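Local coordinates for Xcc_ctr_pt (Xanthomonas campestris pv. campestris, PDB 6NJW), which is probably a metal-dependent nuclease of the Class 2 OLD family, this C-terminal piece carrying the magnesium-binding Toprim domain thought to cut by a two-metal mechanism, at residues A[21-26]-A[66-71]; A[108-113]-A[119-124]; A[150-155]-A[161-166]. All coordinates share one frame; numbering follows the deposited sequence.

Interaction 1: A[21-26]-A[66-71]; sequences RGVILV and KLLGPE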
ATOM      1  N   ARG A  21      11.187  -2.952  14.797  1.00 39.67           N
ATOM      2  CA  ARG A  21      11.728  -4.218  14.322  1.00 37.59           C
ATOM      3  C   ARG A  21      11.569  -4.385  12.816  1.00 42.10           C
ATOM      4  O   ARG A  21      12.333  -5.145  12.205  1.00 41.22           O
ATOM      5  CB  ARG A  21      11.057  -5.394  15.045  1.00 46.13           C
ATOM      6  CG  ARG A  21      11.270  -5.417  16.567  1.00 48.01           C
ATOM      7  CD  ARG A  21      10.605  -6.654  17.195  1.00 50.67           C
ATOM      8  NE  ARG A  21      10.664  -6.657  18.660  1.00 53.27           N
ATOM      9  CZ  ARG A  21      11.633  -7.243  19.357  1.00 60.02           C
ATOM     10  NH1 ARG A  21      12.617  -7.871  18.721  1.00 54.80           N
ATOM     11  NH2 ARG A  21      11.621  -7.208  20.686  1.00 58.12           N
ATOM     12  N   GLY A  22      10.619  -3.672  12.209  1.00 38.49           N
ATOM     13  CA  GLY A  22      10.385  -3.765  10.779  1.00 38.02           C
ATOM     14  C   GLY A  22       9.655  -2.532  10.301  1.00 33.73           C
ATOM     15  O   GLY A  22       9.051  -1.802  11.097  1.00 34.53           O
ATOM     16  N   VAL A  23       9.728  -2.287   8.985  1.00 30.91           N
ATOM     17  CA  VAL A  23       9.126  -1.090   8.399  1.00 30.63           C
ATOM     18  C   VAL A  23       8.383  -1.462   7.122  1.00 33.33           C
ATOM     19  O   VAL A  23       8.929  -2.158   6.269  1.00 34.59           O
ATOM     20  CB  VAL A  23      10.161   0.002   8.077  1.00 30.70           C
ATOM     21  CG1 VAL A  23       9.429   1.231   7.524  1.00 30.57           C
ATOM     22  CG2 VAL A  23      10.926   0.393   9.325  1.00 34.53           C
ATOM     23  N   ILE A  24       7.151  -0.985   6.992  1.00 32.85           N
ATOM     24  CA  ILE A  24       6.370  -1.087   5.767  1.00 32.75           C
ATOM     25  C   ILE A  24       6.377   0.278   5.087  1.00 27.69           C
ATOM     26  O   ILE A  24       5.810   1.238   5.617  1.00 33.50           O
ATOM     27  CB  ILE A  24       4.926  -1.523   6.059  1.00 30.83           C
ATOM     28  CG1 ILE A  24       4.895  -2.945   6.642  1.00 31.85           C
ATOM     29  CG2 ILE A  24       4.080  -1.400   4.790  1.00 30.74           C
ATOM     30  CD1 ILE A  24       3.567  -3.233   7.408  1.00 32.61           C
ATOM     31  N   LEU A  25       6.972   0.356   3.898  1.00 31.70           N
ATOM     32  CA  LEU A  25       7.091   1.615   3.163  1.00 35.43           C
ATOM     33  C   LEU A  25       5.962   1.710   2.150  1.00 31.81           C
ATOM     34  O   LEU A  25       5.784   0.792   1.336  1.00 31.80           O
ATOM     35  CB  LEU A  25       8.444   1.696   2.444  1.00 30.65           C
ATOM     36  CG  LEU A  25       9.670   1.697   3.350  1.00 32.83           C
ATOM     37  CD1 LEU A  25      10.935   1.555   2.476  1.00 34.08           C
ATOM     38  CD2 LEU A  25       9.678   2.990   4.160  1.00 37.66           C
ATOM     39  N   VAL A  26       5.212   2.816   2.200  1.00 32.94           N
ATOM     40  CA  VAL A  26       4.053   3.047   1.348  1.00 35.77           C
ATOM     41  C   VAL A  26       4.162   4.445   0.739  1.00 35.36           C
ATOM     42  O   VAL A  26       4.932   5.286   1.199  1.00 35.40           O
ATOM     43  CB  VAL A  26       2.733   2.889   2.136  1.00 33.82           C
ATOM     44  CG1 VAL A  26       2.683   1.475   2.798  1.00 35.50           C
ATOM     45  CG2 VAL A  26       2.599   3.968   3.173  1.00 35.06           C
ATOM     46  N   LYS A  66      17.970   2.998   1.469  1.00 36.14           N
ATOM     47  CA  LYS A  66      19.330   3.243   1.958  1.00 35.10           C
ATOM     48  C   LYS A  66      19.376   3.234   3.482  1.00 32.11           C
ATOM     49  O   LYS A  66      20.269   2.628   4.083  1.00 35.70           O
ATOM     50  CB  LYS A  66      19.856   4.574   1.404  1.00 35.12           C
ATOM     51  CG  LYS A  66      20.255   4.513  -0.079  1.00 40.65           C
ATOM     52  CD  LYS A  66      20.637   5.915  -0.594  1.00 43.91           C
ATOM     53  CE  LYS A  66      21.193   5.886  -2.011  1.00 49.07           C
ATOM     54  NZ  LYS A  66      21.592   7.270  -2.439  1.00 48.34           N
ATOM     55  N   LEU A  67      18.406   3.874   4.127  1.00 35.46           N
ATOM     56  CA  LEU A  67      18.401   3.908   5.591  1.00 37.90           C
ATOM     57  C   LEU A  67      18.247   2.511   6.192  1.00 37.92           C
ATOM     58  O   LEU A  67      18.906   2.174   7.185  1.00 36.37           O
ATOM     59  CB  LEU A  67      17.283   4.821   6.081  1.00 32.37           C
ATOM     60  CG  LEU A  67      17.024   4.798   7.589  1.00 40.65           C
ATOM     61  CD1 LEU A  67      18.242   5.355   8.357  1.00 39.76           C
ATOM     62  CD2 LEU A  67      15.758   5.600   7.914  1.00 39.17           C
ATOM     63  N   LEU A  68      17.385   1.680   5.601  1.00 36.74           N
ATOM     64  CA  LEU A  68      17.045   0.378   6.175  1.00 36.13           C
ATOM     65  C   LEU A  68      17.861  -0.777   5.606  1.00 35.91           C
ATOM     66  O   LEU A  68      17.850  -1.863   6.187  1.00 40.15           O
ATOM     67  CB  LEU A  68      15.539   0.096   5.979  1.00 40.51           C
ATOM     68  CG  LEU A  68      14.608   1.234   6.407  1.00 40.39           C
ATOM     69  CD1 LEU A  68      13.191   1.018   5.871  1.00 39.53           C
ATOM     70  CD2 LEU A  68      14.584   1.392   7.917  1.00 41.61           C
ATOM     71  N   GLY A  69      18.595  -0.569   4.520  1.00 36.97           N
ATOM     72  CA  GLY A  69      19.353  -1.625   3.896  1.00 36.09           C
ATOM     73  C   GLY A  69      20.626  -1.993   4.627  1.00 40.08           C
ATOM     74  O   GLY A  69      20.925  -1.490   5.713  1.00 40.94           O
ATOM     75  N   PRO A  70      21.406  -2.900   4.042  1.00 41.05           N
ATOM     76  CA  PRO A  70      22.564  -3.435   4.774  1.00 44.28           C
ATOM     77  C   PRO A  70      23.671  -2.423   4.996  1.00 42.05           C
ATOM     78  O   PRO A  70      24.477  -2.618   5.907  1.00 41.94           O
ATOM     79  CB  PRO A  70      23.044  -4.597   3.893  1.00 41.56           C
ATOM     80  CG  PRO A  70      22.503  -4.311   2.521  1.00 44.10           C
ATOM     81  CD  PRO A  70      21.186  -3.594   2.758  1.00 46.54           C
ATOM     82  N   GLU A  71      23.750  -1.361   4.215  1.00 37.51           N
ATOM     83  CA  GLU A  71      24.747  -0.327   4.474  1.00 41.75           C
ATOM     84  C   GLU A  71      24.218   0.759   5.395  1.00 40.41           C
ATOM     85  O   GLU A  71      24.931   1.734   5.674  1.00 38.82           O
ATOM     86  CB  GLU A  71      25.228   0.287   3.158  1.00 40.04           C
ATOM     87  CG  GLU A  71      26.058  -0.683   2.301  1.00 42.14           C
ATOM     88  CD  GLU A  71      27.332  -1.137   3.003  1.00 49.07           C
ATOM     89  OE1 GLU A  71      28.109  -0.280   3.503  1.00 48.23           O
ATOM     90  OE2 GLU A  71      27.572  -2.356   3.054  1.00 52.17           O
TER
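With chi1 at -49°, Leu68 sets its CG opposite its own carbonyl carbon and sends both methyls to Val23, whose CG1 lies anti to the backbone N (chi1 -178°) and whose CG2 lies beside it. This is strand-to-helix packing in the Toprim domain, an alpha/beta fold: strand 22-26, interior in the parallel sheet, receives the last turn of helix 62-68 on one face. The two side chains cross at about a right angle, and both leucine methyls touch the valine: CD1 of Leu68 lies 3.9 Å from Val23 CB, while its CD2 comes within 4.0 Å of Val23 CG2. Branching at CB suits Val23 to an extended strand, and the longer, forked leucine spans the gap from the helix. Every touching residue is buried, and no hydrogen bond joins the segments.

Ile24 points to the other face of the sheet, where helix 208-226 covers it. Strand 22-26 leads straight to Glu27, which binds magnesium in another structure of this protein, though not here; the Leu25 side chain is about 10 Å from the bound magnesium ion. Leu25 completes the contact, meeting Leu68 tip to tip, with 4.1 Å between Leu25 CD1 and Leu68 CD1.

Interaction 2: A[108-113]-A[119-124]; sequences VDHEEL and IKLAEQ
A type I beta turn from His110 to Leu113, in the loop between helices 93-104 and 115-123, supplies one side of this contact, and Leu121 of helix 115-123 supplies the other. The result is a small local apolar cluster in which a helix packs back on the turn that precedes it. The turn places His110 and Leu113 at its two ends, and both point toward the helix; the backbone bond closing it, Leu113 N to His110 O, is weak.

Leu121 holds its CG anti to the backbone N (chi1 174°), which carries the branched end out from the helix and presents CD2 to both partners. That single methyl lies 3.8 Å from CD2 of the His110 ring, approaching obliquely, and the two side chains cross at about a right angle. Leucine suits the place because one methyl can serve two neighbours, and the side chain also touches Leu101 of helix 93-104.

His110 is suited by its mixed character. Its ring carbon CD2 can meet a methyl, while the two ring nitrogens are hydrogen-bonded elsewhere: NE2 with Glu105 OE1 and ND1 with Asp102 OD1. These two bonds probably fix the ring's rotation, and the neighbouring carboxylates would tend to stabilise a positive charge on it. Val108 O lies 3.0 Å above the plane of the His110 ring, offset toward its rim, so the loop's own backbone covers part of one face.

Leu113 is less deeply buried and is joined to helix 93-104 through its carbonyl oxygen, which is hydrogen-bonded to Arg94. Its side chain also crosses that of Leu121 at about a right angle, with Leu113 CD1 4.0 Å from Leu121 CD2.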
ATOM      1  N   VAL A 108      24.934  -5.050  -8.513  1.00 62.88           N
ATOM      2  CA  VAL A 108      24.619  -5.913  -9.641  1.00 63.50           C
ATOM      3  C   VAL A 108      23.935  -5.049 -10.685  1.00 60.76           C
ATOM      4  O   VAL A 108      23.224  -4.100 -10.338  1.00 63.86           O
ATOM      5  CB  VAL A 108      23.728  -7.093  -9.200  1.00 63.23           C
ATOM      6  CG1 VAL A 108      23.257  -7.921 -10.394  1.00 59.39           C
ATOM      7  CG2 VAL A 108      24.472  -7.962  -8.201  1.00 59.11           C
ATOM      8  N   ASP A 109      24.174  -5.341 -11.957  1.00 60.14           N
ATOM      9  CA  ASP A 109      23.510  -4.577 -12.996  1.00 59.00           C
ATOM     10  C   ASP A 109      22.082  -5.066 -13.175  1.00 56.99           C
ATOM     11  O   ASP A 109      21.830  -6.270 -13.262  1.00 58.70           O
ATOM     12  CB  ASP A 109      24.254  -4.659 -14.324  1.00 59.63           C
ATOM     13  CG  ASP A 109      23.698  -3.675 -15.342  1.00 63.71           C
ATOM     14  OD1 ASP A 109      23.536  -2.487 -14.985  1.00 65.63           O
ATOM     15  OD2 ASP A 109      23.401  -4.085 -16.481  1.00 70.83           O
ATOM     16  N   HIS A 110      21.154  -4.119 -13.247  1.00 58.32           N
ATOM     17  CA  HIS A 110      19.746  -4.395 -13.466  1.00 55.91           C
ATOM     18  C   HIS A 110      19.211  -3.696 -14.712  1.00 56.90           C
ATOM     19  O   HIS A 110      18.018  -3.811 -15.013  1.00 54.95           O
ATOM     20  CB  HIS A 110      18.935  -3.979 -12.220  1.00 51.78           C
ATOM     21  CG  HIS A 110      19.433  -4.589 -10.940  1.00 48.79           C
ATOM     22  ND1 HIS A 110      20.056  -3.853  -9.951  1.00 49.13           N
ATOM     23  CD2 HIS A 110      19.408  -5.867 -10.492  1.00 49.15           C
ATOM     24  CE1 HIS A 110      20.389  -4.650  -8.951  1.00 46.34           C
ATOM     25  NE2 HIS A 110      20.002  -5.878  -9.252  1.00 50.83           N
ATOM     26  N   GLU A 111      20.066  -2.990 -15.459  1.00 61.85           N
ATOM     27  CA  GLU A 111      19.590  -2.170 -16.573  1.00 62.07           C
ATOM     28  C   GLU A 111      19.022  -3.005 -17.711  1.00 59.70           C
ATOM     29  O   GLU A 111      18.169  -2.519 -18.465  1.00 56.01           O
ATOM     30  CB  GLU A 111      20.723  -1.289 -17.109  1.00 64.08           C
ATOM     31  CG  GLU A 111      21.183  -0.227 -16.144  1.00 62.10           C
ATOM     32  CD  GLU A 111      20.025   0.558 -15.569  1.00 65.69           C
ATOM     33  OE1 GLU A 111      19.128   0.972 -16.349  1.00 63.83           O
ATOM     34  OE2 GLU A 111      20.016   0.748 -14.331  1.00 65.91           O
ATOM     35  N   GLU A 112      19.478  -4.245 -17.863  1.00 58.42           N
ATOM     36  CA  GLU A 112      19.077  -5.053 -19.005  1.00 62.62           C
ATOM     37  C   GLU A 112      17.804  -5.855 -18.762  1.00 65.08           C
ATOM     38  O   GLU A 112      17.417  -6.648 -19.626  1.00 64.38           O
ATOM     39  CB  GLU A 112      20.218  -5.986 -19.417  1.00 63.37           C
ATOM     40  CG  GLU A 112      21.460  -5.268 -19.945  1.00 68.66           C
ATOM     41  CD  GLU A 112      21.146  -4.170 -20.968  1.00 74.62           C
ATOM     42  OE1 GLU A 112      20.364  -4.421 -21.917  1.00 74.77           O
ATOM     43  OE2 GLU A 112      21.696  -3.052 -20.823  1.00 74.23           O
ATOM     44  N   LEU A 113      17.131  -5.664 -17.629  1.00 61.39           N
ATOM     45  CA  LEU A 113      15.893  -6.385 -17.364  1.00 60.72           C
ATOM     46  C   LEU A 113      14.706  -5.573 -17.856  1.00 54.53           C
ATOM     47  O   LEU A 113      14.704  -4.341 -17.762  1.00 59.54           O
ATOM     48  CB  LEU A 113      15.741  -6.676 -15.869  1.00 54.05           C
ATOM     49  CG  LEU A 113      16.940  -7.358 -15.222  1.00 59.49           C
ATOM     50  CD1 LEU A 113      16.708  -7.572 -13.732  1.00 55.34           C
ATOM     51  CD2 LEU A 113      17.202  -8.676 -15.925  1.00 58.90           C
ATOM     52  N   ILE A 119      10.224  -6.412 -11.830  1.00 42.91           N
ATOM     53  CA  ILE A 119       9.154  -6.582 -10.853  1.00 41.50           C
ATOM     54  C   ILE A 119       9.245  -7.943 -10.166  1.00 41.85           C
ATOM     55  O   ILE A 119       9.114  -8.039  -8.940  1.00 42.13           O
ATOM     56  CB  ILE A 119       7.788  -6.365 -11.530  1.00 46.84           C
ATOM     57  CG1 ILE A 119       7.597  -4.877 -11.839  1.00 46.00           C
ATOM     58  CG2 ILE A 119       6.662  -6.855 -10.639  1.00 44.22           C
ATOM     59  CD1 ILE A 119       6.423  -4.570 -12.759  1.00 49.06           C
ATOM     60  N   LYS A 120       9.460  -9.021 -10.925  1.00 42.72           N
ATOM     61  CA  LYS A 120       9.508 -10.332 -10.265  1.00 45.86           C
ATOM     62  C   LYS A 120      10.793 -10.525  -9.457  1.00 41.57           C
ATOM     63  O   LYS A 120      10.790 -11.252  -8.454  1.00 39.70           O
ATOM     64  CB  LYS A 120       9.332 -11.457 -11.284  1.00 48.13           C
ATOM     65  CG  LYS A 120      10.473 -11.637 -12.247  1.00 48.13           C
ATOM     66  CD  LYS A 120      10.067 -12.653 -13.328  1.00 58.87           C
ATOM     67  CE  LYS A 120      11.245 -13.057 -14.221  1.00 55.73           C
ATOM     68  NZ  LYS A 120      10.797 -13.914 -15.360  1.00 63.04           N
ATOM     69  N   LEU A 121      11.892  -9.875  -9.853  1.00 43.30           N
ATOM     70  CA  LEU A 121      13.074  -9.853  -8.993  1.00 42.01           C
ATOM     71  C   LEU A 121      12.782  -9.136  -7.683  1.00 43.14           C
ATOM     72  O   LEU A 121      13.180  -9.598  -6.603  1.00 40.24           O
ATOM     73  CB  LEU A 121      14.240  -9.170  -9.714  1.00 42.64           C
ATOM     74  CG  LEU A 121      15.527  -8.920  -8.925  1.00 43.36           C
ATOM     75  CD1 LEU A 121      16.089 -10.213  -8.331  1.00 40.24           C
ATOM     76  CD2 LEU A 121      16.570  -8.225  -9.819  1.00 48.02           C
ATOM     77  N   ALA A 122      12.072  -8.009  -7.759  1.00 38.17           N
ATOM     78  CA  ALA A 122      11.906  -7.169  -6.583  1.00 40.74           C
ATOM     79  C   ALA A 122      11.047  -7.845  -5.525  1.00 40.23           C
ATOM     80  O   ALA A 122      11.221  -7.577  -4.331  1.00 37.94           O
ATOM     81  CB  ALA A 122      11.315  -5.823  -6.984  1.00 37.38           C
ATOM     82  N   GLU A 123      10.144  -8.745  -5.930  1.00 41.13           N
ATOM     83  CA  GLU A 123       9.343  -9.474  -4.943  1.00 35.26           C
ATOM     84  C   GLU A 123      10.208 -10.280  -3.994  1.00 35.80           C
ATOM     85  O   GLU A 123       9.806 -10.520  -2.849  1.00 39.34           O
ATOM     86  CB  GLU A 123       8.328 -10.398  -5.634  1.00 37.71           C
ATOM     87  CG  GLU A 123       7.233  -9.610  -6.335  1.00 39.95           C
ATOM     88  CD  GLU A 123       6.013 -10.447  -6.724  1.00 44.15           C
ATOM     89  OE1 GLU A 123       6.028 -11.676  -6.541  1.00 43.55           O
ATOM     90  OE2 GLU A 123       5.030  -9.864  -7.215  1.00 44.75           O
ATOM     91  N   GLN A 124      11.380 -10.729  -4.448  1.00 33.02           N
ATOM     92  CA  GLN A 124      12.268 -11.488  -3.571  1.00 38.61           C
ATOM     93  C   GLN A 124      12.704 -10.670  -2.363  1.00 37.35           C
ATOM     94  O   GLN A 124      12.957 -11.226  -1.284  1.00 35.70           O
ATOM     95  CB  GLN A 124      13.492 -11.956  -4.355  1.00 39.11           C
ATOM     96  CG  GLN A 124      13.215 -13.033  -5.381  1.00 43.08           C
ATOM     97  CD  GLN A 124      14.508 -13.601  -5.915  1.00 44.60           C
ATOM     98  OE1 GLN A 124      15.185 -14.378  -5.239  1.00 49.31           O
ATOM     99  NE2 GLN A 124      14.883 -13.177  -7.104  1.00 40.88           N
TER

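Interaction 3: A[150-155]-A[161-166]; sequences VIREEL and ETLNAL
The helical segments 150-154 and 161-166 run nearly antiparallel, at 163° between their N-to-C directions, with their axes 11.9 Å apart at closest approach, a wide spacing that longer side chains must bridge. Ile151 and Leu166 do so on the buried side. Leu166 has its CG anti to the backbone N (chi1 -174°), and its CD2 reaches to 4.0 Å from Ile151 CG2, the two side chains crossing obliquely. Ile151 also packs on Phe193 and Leu181, which joins the pair to helices 190-197 and 178-188.

Toward solvent, Arg152 and Leu163 cross at about a right angle. The arginine chain bends at chi3 (30°), bringing NH1 to 3.8 Å from Leu163 CD2, a methyl that lies at the edge of the guanidinium, near its plane. The same methyl is 3.9 Å from Arg152 CG. Arginine fits this border position because its CG and CD methylenes and the edge of its guanidinium can all lie against a leucine methyl at the exposed rim.

Leu158, in the short connection, touches both Ile151 and Leu163. Helices 134-154 and 160-171, joined in this way, make a helical hairpin within the all-helical part of the chain.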
ATOM      1  N   VAL A 150     -19.129   6.722   2.935  1.00 48.73           N
ATOM      2  CA  VAL A 150     -18.127   7.695   3.371  1.00 43.27           C
ATOM      3  C   VAL A 150     -18.233   8.971   2.543  1.00 44.91           C
ATOM      4  O   VAL A 150     -18.300  10.080   3.087  1.00 44.98           O
ATOM      5  CB  VAL A 150     -16.710   7.098   3.297  1.00 46.67           C
ATOM      6  CG1 VAL A 150     -15.676   8.165   3.645  1.00 41.09           C
ATOM      7  CG2 VAL A 150     -16.582   5.898   4.247  1.00 46.44           C
ATOM      8  N   ILE A 151     -18.252   8.832   1.219  1.00 44.38           N
ATOM      9  CA  ILE A 151     -18.278  10.010   0.352  1.00 47.69           C
ATOM     10  C   ILE A 151     -19.477  10.892   0.685  1.00 46.65           C
ATOM     11  O   ILE A 151     -19.345  12.103   0.884  1.00 49.84           O
ATOM     12  CB  ILE A 151     -18.276   9.584  -1.125  1.00 46.24           C
ATOM     13  CG1 ILE A 151     -16.932   8.944  -1.475  1.00 45.98           C
ATOM     14  CG2 ILE A 151     -18.566  10.790  -2.045  1.00 46.20           C
ATOM     15  CD1 ILE A 151     -16.925   8.212  -2.813  1.00 41.17           C
ATOM     16  N   ARG A 152     -20.661  10.283   0.803  1.00 51.46           N
ATOM     17  CA  ARG A 152     -21.871  11.055   1.070  1.00 52.04           C
ATOM     18  C   ARG A 152     -21.866  11.660   2.466  1.00 54.48           C
ATOM     19  O   ARG A 152     -22.446  12.734   2.675  1.00 51.71           O
ATOM     20  CB  ARG A 152     -23.098  10.173   0.851  1.00 53.33           C
ATOM     21  CG  ARG A 152     -23.392   9.974  -0.622  1.00 59.04           C
ATOM     22  CD  ARG A 152     -24.592   9.062  -0.895  1.00 63.32           C
ATOM     23  NE  ARG A 152     -25.615   9.111   0.149  1.00 75.51           N
ATOM     24  CZ  ARG A 152     -26.373  10.170   0.438  1.00 81.24           C
ATOM     25  NH1 ARG A 152     -26.230  11.310  -0.226  1.00 77.02           N
ATOM     26  NH2 ARG A 152     -27.274  10.092   1.412  1.00 80.52           N
ATOM     27  N   GLU A 153     -21.197  11.021   3.427  1.00 54.05           N
ATOM     28  CA  GLU A 153     -21.093  11.632   4.747  1.00 50.26           C
ATOM     29  C   GLU A 153     -20.061  12.751   4.779  1.00 54.28           C
ATOM     30  O   GLU A 153     -20.236  13.731   5.513  1.00 53.82           O
ATOM     31  CB  GLU A 153     -20.743  10.586   5.810  1.00 55.10           C
ATOM     32  CG  GLU A 153     -21.015  11.094   7.219  1.00 62.54           C
ATOM     33  CD  GLU A 153     -20.562  10.144   8.305  1.00 75.61           C
ATOM     34  OE1 GLU A 153     -20.889   8.934   8.238  1.00 75.30           O
ATOM     35  OE2 GLU A 153     -19.878  10.621   9.238  1.00 77.91           O
ATOM     36  N   GLU A 154     -18.985  12.628   4.007  1.00 47.27           N
ATOM     37  CA  GLU A 154     -17.959  13.663   4.001  1.00 49.57           C
ATOM     38  C   GLU A 154     -18.320  14.818   3.076  1.00 47.02           C
ATOM     39  O   GLU A 154     -17.873  15.950   3.299  1.00 46.50           O
ATOM     40  CB  GLU A 154     -16.617  13.058   3.578  1.00 46.53           C
ATOM     41  CG  GLU A 154     -16.025  12.114   4.607  1.00 49.12           C
ATOM     42  CD  GLU A 154     -15.644  12.837   5.879  1.00 53.35           C
ATOM     43  OE1 GLU A 154     -15.143  13.977   5.782  1.00 58.04           O
ATOM     44  OE2 GLU A 154     -15.849  12.268   6.970  1.00 58.47           O
ATOM     45  N   LEU A 155     -19.122  14.546   2.040  1.00 47.23           N
ATOM     46  CA  LEU A 155     -19.524  15.530   1.036  1.00 51.56           C
ATOM     47  C   LEU A 155     -21.049  15.535   0.982  1.00 47.25           C
ATOM     48  O   LEU A 155     -21.647  15.000   0.038  1.00 45.47           O
ATOM     49  CB  LEU A 155     -18.926  15.199  -0.331  1.00 46.10           C
ATOM     50  CG  LEU A 155     -17.401  15.054  -0.386  1.00 43.00           C
ATOM     51  CD1 LEU A 155     -16.931  14.708  -1.811  1.00 42.41           C
ATOM     52  CD2 LEU A 155     -16.744  16.314   0.136  1.00 38.85           C
ATOM     53  N   GLU A 161     -26.463  15.056  -9.955  1.00 52.36           N
ATOM     54  CA  GLU A 161     -25.753  14.370 -11.035  1.00 55.25           C
ATOM     55  C   GLU A 161     -24.638  13.488 -10.485  1.00 57.51           C
ATOM     56  O   GLU A 161     -24.473  12.336 -10.910  1.00 52.87           O
ATOM     57  CB  GLU A 161     -25.178  15.395 -12.021  1.00 56.24           C
ATOM     58  CG  GLU A 161     -26.205  15.992 -12.984  1.00 67.92           C
ATOM     59  CD  GLU A 161     -26.762  17.336 -12.518  1.00 72.32           C
ATOM     60  OE1 GLU A 161     -26.869  17.559 -11.286  1.00 73.01           O
ATOM     61  OE2 GLU A 161     -27.089  18.171 -13.396  1.00 74.29           O
ATOM     62  N   THR A 162     -23.865  14.016  -9.536  1.00 52.40           N
ATOM     63  CA  THR A 162     -22.745  13.264  -8.988  1.00 52.77           C
ATOM     64  C   THR A 162     -23.239  12.114  -8.127  1.00 50.81           C
ATOM     65  O   THR A 162     -22.661  11.021  -8.153  1.00 51.39           O
ATOM     66  CB  THR A 162     -21.843  14.192  -8.183  1.00 52.20           C
ATOM     67  OG1 THR A 162     -21.321  15.205  -9.049  1.00 51.37           O
ATOM     68  CG2 THR A 162     -20.687  13.412  -7.563  1.00 49.57           C
ATOM     69  N   LEU A 163     -24.300  12.344  -7.358  1.00 50.05           N
ATOM     70  CA  LEU A 163     -24.917  11.260  -6.602  1.00 56.63           C
ATOM     71  C   LEU A 163     -25.383  10.141  -7.523  1.00 56.56           C
ATOM     72  O   LEU A 163     -25.198   8.959  -7.215  1.00 61.24           O
ATOM     73  CB  LEU A 163     -26.082  11.799  -5.778  1.00 50.77           C
ATOM     74  CG  LEU A 163     -25.634  12.706  -4.631  1.00 60.55           C
ATOM     75  CD1 LEU A 163     -26.824  13.290  -3.882  1.00 62.65           C
ATOM     76  CD2 LEU A 163     -24.724  11.922  -3.690  1.00 61.80           C
ATOM     77  N   ASN A 164     -25.981  10.492  -8.663  1.00 56.19           N
ATOM     78  CA  ASN A 164     -26.447   9.473  -9.597  1.00 59.93           C
ATOM     79  C   ASN A 164     -25.286   8.682 -10.179  1.00 58.73           C
ATOM     80  O   ASN A 164     -25.374   7.460 -10.329  1.00 59.54           O
ATOM     81  CB  ASN A 164     -27.266  10.110 -10.723  1.00 58.43           C
ATOM     82  CG  ASN A 164     -28.611  10.598 -10.249  1.00 61.06           C
ATOM     83  OD1 ASN A 164     -29.148  10.098  -9.262  1.00 67.85           O
ATOM     84  ND2 ASN A 164     -29.165  11.586 -10.944  1.00 66.05           N
ATOM     85  N   ALA A 165     -24.195   9.363 -10.537  1.00 57.56           N
ATOM     86  CA  ALA A 165     -23.034   8.640 -11.041  1.00 61.75           C
ATOM     87  C   ALA A 165     -22.491   7.697  -9.977  1.00 59.75           C
ATOM     88  O   ALA A 165     -22.099   6.565 -10.280  1.00 60.14           O
ATOM     89  CB  ALA A 165     -21.952   9.616 -11.499  1.00 49.94           C
ATOM     90  N   LEU A 166     -22.490   8.146  -8.720  1.00 58.06           N
ATOM     91  CA  LEU A 166     -21.987   7.329  -7.622  1.00 58.36           C
ATOM     92  C   LEU A 166     -22.845   6.084  -7.437  1.00 61.67           C
ATOM     93  O   LEU A 166     -22.324   4.967  -7.332  1.00 56.41           O
ATOM     94  CB  LEU A 166     -21.960   8.157  -6.334  1.00 51.17           C
ATOM     95  CG  LEU A 166     -21.322   7.518  -5.094  1.00 56.61           C
ATOM     96  CD1 LEU A 166     -19.980   6.893  -5.430  1.00 57.94           C
ATOM     97  CD2 LEU A 166     -21.174   8.530  -3.970  1.00 52.81           C
TER

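How the interactions relate
From the N terminus, interaction 1 comes first, bringing helix 62-68 back onto strand 22-26 across 39 intervening residues that include helix 29-41 and strand 51-55. Interaction 2 follows, closing a short loop between the approach to helix 115-123 and that helix itself, which leads to an outermost strand, 127-130. Interaction 3 then folds helix 160-171 back against helix 134-154. The three are in series: none encloses or crosses another. The first two lie in neighbouring parts of the sheet-containing region, their centres 18 Å apart, whereas interaction 3 sits on the opposite side of the chain's centre, its centre about 39 and 42 Å from theirs, among the helices that follow strand 127-130.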